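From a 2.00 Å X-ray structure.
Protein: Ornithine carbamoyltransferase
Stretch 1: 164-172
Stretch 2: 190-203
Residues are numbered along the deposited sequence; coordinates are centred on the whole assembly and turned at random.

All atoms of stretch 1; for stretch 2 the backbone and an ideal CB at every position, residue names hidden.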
# COMPACT_ATOMS: atom_id res chain seq x y z
N PHE A 164 -2.45 -38.88 5.19
CA PHE A 164 -2.11 -37.57 5.75
C PHE A 164 -2.27 -37.65 7.29
O PHE A 164 -3.22 -38.25 7.79
CB PHE A 164 -3.01 -36.50 5.14
CG PHE A 164 -2.78 -35.10 5.71
CD1 PHE A 164 -1.93 -34.21 5.09
CD2 PHE A 164 -3.42 -34.69 6.90
CE1 PHE A 164 -1.71 -32.94 5.61
CE2 PHE A 164 -3.22 -33.46 7.41
CZ PHE A 164 -2.36 -32.58 6.80
N ALA A 165 -1.33 -37.09 8.04
CA ALA A 165 -1.59 -36.95 9.50
C ALA A 165 -1.32 -35.53 10.04
O ALA A 165 -0.33 -34.93 9.67
CB ALA A 165 -0.76 -37.97 10.31
N TYR A 166 -2.22 -35.04 10.91
CA TYR A 166 -2.08 -33.75 11.56
C TYR A 166 -1.70 -34.10 13.01
O TYR A 166 -2.32 -34.99 13.59
CB TYR A 166 -3.36 -32.88 11.56
CG TYR A 166 -3.08 -31.64 12.36
CD1 TYR A 166 -3.34 -31.58 13.76
CD2 TYR A 166 -2.46 -30.57 11.76
CE1 TYR A 166 -2.96 -30.45 14.49
CE2 TYR A 166 -2.09 -29.44 12.48
CZ TYR A 166 -2.33 -29.40 13.85
OH TYR A 166 -1.98 -28.30 14.58
N CYS A 167 -0.65 -33.48 13.55
CA CYS A 167 -0.22 -33.76 14.94
C CYS A 167 -0.33 -32.49 15.73
O CYS A 167 0.05 -31.44 15.23
CB CYS A 167 1.21 -34.32 15.03
SG CYS A 167 1.33 -36.08 14.71
N GLY A 168 -0.82 -32.58 16.97
CA GLY A 168 -0.83 -31.39 17.80
C GLY A 168 -2.20 -30.99 18.28
O GLY A 168 -3.12 -31.82 18.35
N ASP A 169 -2.31 -29.73 18.65
CA ASP A 169 -3.56 -29.10 19.04
C ASP A 169 -4.54 -29.09 17.90
O ASP A 169 -4.33 -28.40 16.87
CB ASP A 169 -3.35 -27.66 19.48
CG ASP A 169 -4.59 -27.07 20.10
OD1 ASP A 169 -5.65 -27.75 20.12
OD2 ASP A 169 -4.49 -25.93 20.58
N SER A 170 -5.62 -29.84 18.09
CA SER A 170 -6.47 -30.14 16.97
C SER A 170 -7.83 -29.51 17.10
O SER A 170 -8.72 -29.75 16.28
CB SER A 170 -6.51 -31.66 16.72
OG SER A 170 -5.20 -32.09 16.34
N MET A 171 -7.97 -28.65 18.09
CA MET A 171 -9.12 -27.80 18.15
C MET A 171 -8.61 -26.52 17.54
O MET A 171 -8.15 -25.62 18.24
CB MET A 171 -9.58 -27.61 19.59
CG MET A 171 -10.96 -27.01 19.66
SD MET A 171 -11.55 -26.56 21.29
CE MET A 171 -11.84 -28.13 22.05
N ASN A 172 -8.60 -26.47 16.21
CA ASN A 172 -7.73 -25.57 15.55
C ASN A 172 -8.27 -25.32 14.17
O ASN A 172 -8.54 -26.27 13.44
CB ASN A 172 -6.32 -26.20 15.54
CG ASN A 172 -5.30 -25.45 14.72
OD1 ASN A 172 -5.61 -24.61 13.88
ND2 ASN A 172 -4.06 -25.85 14.89
N UNK A 190 -5.49 -38.63 9.42
CA UNK A 190 -5.41 -39.05 10.85
C UNK A 190 -5.19 -37.79 11.69
O UNK A 190 -4.25 -37.03 11.43
CB UNK A 190 -4.29 -40.06 11.08
N UNK A 191 -6.01 -37.57 12.70
CA UNK A 191 -5.80 -36.41 13.56
C UNK A 191 -5.21 -36.86 14.87
O UNK A 191 -5.85 -37.63 15.61
CB UNK A 191 -7.11 -35.65 13.79
N UNK A 192 -3.95 -36.48 15.09
CA UNK A 192 -3.21 -36.98 16.27
C UNK A 192 -3.18 -35.95 17.37
O UNK A 192 -2.41 -35.00 17.35
CB UNK A 192 -1.78 -37.37 15.89
N UNK A 193 -4.03 -36.13 18.34
CA UNK A 193 -4.17 -35.08 19.33
C UNK A 193 -4.24 -35.66 20.73
O UNK A 193 -4.46 -36.86 20.89
CB UNK A 193 -5.41 -34.24 19.04
N UNK A 194 -4.05 -34.81 21.75
CA UNK A 194 -4.24 -35.24 23.13
C UNK A 194 -5.68 -35.62 23.41
O UNK A 194 -6.62 -34.87 23.10
CB UNK A 194 -3.80 -34.14 24.09
N UNK A 195 -5.85 -36.77 24.04
CA UNK A 195 -7.16 -37.16 24.51
C UNK A 195 -7.67 -36.22 25.59
O UNK A 195 -7.67 -36.57 26.76
CB UNK A 195 -7.12 -38.60 25.03
N UNK A 196 -8.12 -35.05 25.15
CA UNK A 196 -8.50 -33.94 26.01
C UNK A 196 -9.47 -33.02 25.26
O UNK A 196 -9.15 -32.47 24.20
CB UNK A 196 -7.26 -33.17 26.47
N UNK A 197 -10.66 -32.85 25.82
CA UNK A 197 -11.75 -32.15 25.15
C UNK A 197 -11.28 -30.86 24.47
O UNK A 197 -11.75 -30.54 23.38
CB UNK A 197 -12.86 -31.83 26.16
N UNK A 198 -10.35 -30.14 25.10
CA UNK A 198 -9.87 -28.82 24.59
C UNK A 198 -8.85 -28.88 23.43
O UNK A 198 -8.42 -27.87 22.94
CB UNK A 198 -9.23 -28.05 25.75
N UNK A 199 -8.46 -30.08 23.04
CA UNK A 199 -7.39 -30.24 22.06
C UNK A 199 -7.82 -31.18 20.94
O UNK A 199 -6.99 -31.54 20.12
CB UNK A 199 -6.12 -30.77 22.73
N UNK A 200 -9.10 -31.57 20.91
CA UNK A 200 -9.60 -32.47 19.86
C UNK A 200 -10.41 -31.66 18.85
O UNK A 200 -10.95 -30.64 19.20
CB UNK A 200 -10.45 -33.59 20.46
N UNK A 201 -10.55 -32.17 17.61
CA UNK A 201 -11.47 -31.51 16.67
C UNK A 201 -12.87 -31.43 17.24
O UNK A 201 -13.28 -32.25 18.03
CB UNK A 201 -11.50 -32.25 15.33
N UNK A 202 -13.62 -30.44 16.81
CA UNK A 202 -14.98 -30.27 17.30
C UNK A 202 -15.92 -31.23 16.55
O UNK A 202 -15.70 -31.48 15.36
CB UNK A 202 -15.44 -28.82 17.13
N UNK A 203 -16.93 -31.80 17.22
CA UNK A 203 -17.84 -32.77 16.54
C UNK A 203 -18.50 -32.25 15.25
O UNK A 203 -18.72 -33.02 14.28
CB UNK A 203 -18.95 -33.18 17.51

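Positions 190 to 192 run parallel to Phe-164 through Cys-167, the strand axes 18° apart and 4.7 Å at closest approach. The backbone ladder is readable before any side chain is known: N of 190 donates to Phe-164 O (2.8 Å, 160°), Tyr-166 N to O of 190 (2.9 Å), N of 192 to Tyr-166 O (2.7 Å), and Gly-168 N to O of 192 (2.9 Å). Proline would forfeit the donors at 190 and 192.

At 190 the ideal CB lies on the sheet face of Ala-165, 4.2 Å from Ala-165 CB. The small methyl leaves room, so many side chains would suit. The deposited residue is His-190, its CB 4.0 Å from Ala-165 CB.

Position 191 pairs with Tyr-166, with CB on that residue's face and 4.8 Å from Ser-170 OG. Extended angles (-105/112) favour beta-branched residues, though other apolar ones could fit. It is Val-191, chi1 t, whose CG1 reaches to 3.3 Å from Ser-170 OG, a packing contact.

Position 192 returns to the face of Ala-165 and Cys-167; its ideal CB is 3.6 Å from Cys-167 SG and 3.4 Å from Tyr-166 O. Such close neighbours suit a small or slender apolar side chain. Cys-192 fits: CB packs on Cys-167 SG at 3.6 Å, while its own SG, with chi1 m, lies 4.4 Å from Ala-165 CB.

At 193 the ideal CB sits sideways, 3.4 Å from Gly-168 O and 3.5 Å from Ser-170 OG. Since Ser-170 OG already donates to Gly-168 O (2.9 Å), no polar partner is demanded, and serine, alanine or cysteine are all plausible. The residue is Cys-193.

Position 194, with phi -65°, admits proline among many; Pro-194 brings CD to 3.7 Å from Gly-168 O.

From 195 to 197 no ideal CB comes within 5.5 Å of stretch 1, so choice is wide. Asp-195 forms a salt bridge to position 200, His-196 ND1 accepts from N of 198, and Lys-197 points away.

At 198 CB is 4.5 Å from Met-171 CE, which restricts little. Asp-198 contributes its backbone: water 1 donates to Asp-198 O (2.8 Å) and to Asp-169 OD2 (2.9 Å).

Position 199 accepts at O from Ser-170 N (3.0 Å, 146°), a bond indifferent to side chain. CB points away overall yet lies 4.0 Å from Asp-169 OD1, so polar or aromatic groups could serve. Phe-199 brings CD2 to 3.7 Å from Asp-169 OD1.

At 200 CB points away, leaving long or polar chains free; Lys-200 extends NZ to Asp-195 OD2 (3.0 Å), a salt bridge.

At 201 N lies 3.3 Å from Ser-170 O, but phi of -57° permits proline, and Pro-201 has no hydrogen to give there.

At 202 CB is sideways, 5.4 Å from Met-171 CG, inviting a reaching apolar chain. Ile-202, an N-cap residue, sets CD1 3.7 Å from Met-171 CE.

Position 203 is out of reach; it is Lys-203.

Stretch 2, residues 190-203: HVCCPDHKDFKPIK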
# COMPACT_ATOMS: atom_id res chain seq x y z
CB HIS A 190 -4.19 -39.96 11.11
CG HIS A 190 -4.23 -41.29 10.44
ND1 HIS A 190 -5.20 -41.65 9.52
CD2 HIS A 190 -3.41 -42.36 10.56
CE1 HIS A 190 -4.96 -42.88 9.09
NE2 HIS A 190 -3.88 -43.33 9.71
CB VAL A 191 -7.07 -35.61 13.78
CG1 VAL A 191 -6.76 -34.42 14.68
CG2 VAL A 191 -7.67 -35.15 12.41
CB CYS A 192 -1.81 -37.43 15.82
SG CYS A 192 -1.82 -38.70 14.50
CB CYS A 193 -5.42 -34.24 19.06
SG CYS A 193 -6.95 -35.20 18.99
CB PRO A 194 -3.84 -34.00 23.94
CG PRO A 194 -3.00 -33.15 23.01
CD PRO A 194 -3.60 -33.40 21.67
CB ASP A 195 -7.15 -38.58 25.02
CG ASP A 195 -8.56 -39.13 25.20
OD1 ASP A 195 -8.72 -40.39 25.20
OD2 ASP A 195 -9.50 -38.31 25.31
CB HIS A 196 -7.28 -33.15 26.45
CG HIS A 196 -7.57 -32.10 27.49
ND1 HIS A 196 -8.55 -31.14 27.32
CD2 HIS A 196 -7.01 -31.86 28.69
CE1 HIS A 196 -8.58 -30.36 28.39
NE2 HIS A 196 -7.65 -30.77 29.23
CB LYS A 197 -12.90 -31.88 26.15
CG LYS A 197 -13.27 -33.12 26.99
CD LYS A 197 -14.69 -33.66 26.69
CE LYS A 197 -14.67 -35.12 26.16
NZ LYS A 197 -15.75 -36.06 26.72
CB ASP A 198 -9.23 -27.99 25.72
CG ASP A 198 -10.17 -27.75 26.87
OD1 ASP A 198 -11.40 -27.78 26.67
OD2 ASP A 198 -9.67 -27.55 28.00
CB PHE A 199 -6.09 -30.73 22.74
CG PHE A 199 -5.55 -29.75 23.81
CD1 PHE A 199 -6.07 -29.75 25.09
CD2 PHE A 199 -4.56 -28.83 23.49
CE1 PHE A 199 -5.61 -28.83 26.06
CE2 PHE A 199 -4.09 -27.92 24.44
CZ PHE A 199 -4.61 -27.95 25.74
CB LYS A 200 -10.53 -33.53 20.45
CG LYS A 200 -9.97 -34.40 21.54
CD LYS A 200 -11.10 -35.27 22.07
CE LYS A 200 -10.55 -36.27 23.01
NZ LYS A 200 -11.43 -37.47 23.12
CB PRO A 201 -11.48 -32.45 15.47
CG PRO A 201 -10.29 -33.27 15.59
CD PRO A 201 -9.93 -33.37 17.04
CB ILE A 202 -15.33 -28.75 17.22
CG1 ILE A 202 -15.72 -28.22 18.58
CG2 ILE A 202 -16.26 -28.39 16.11
CD1 ILE A 202 -14.54 -28.14 19.48
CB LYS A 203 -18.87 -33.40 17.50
CG LYS A 203 -19.74 -34.47 16.82
CD LYS A 203 -19.93 -35.76 17.66
CE LYS A 203 -20.73 -36.81 16.86
NZ LYS A 203 -21.91 -36.22 16.15
O HOH W 1 -6.79 -25.65 22.37
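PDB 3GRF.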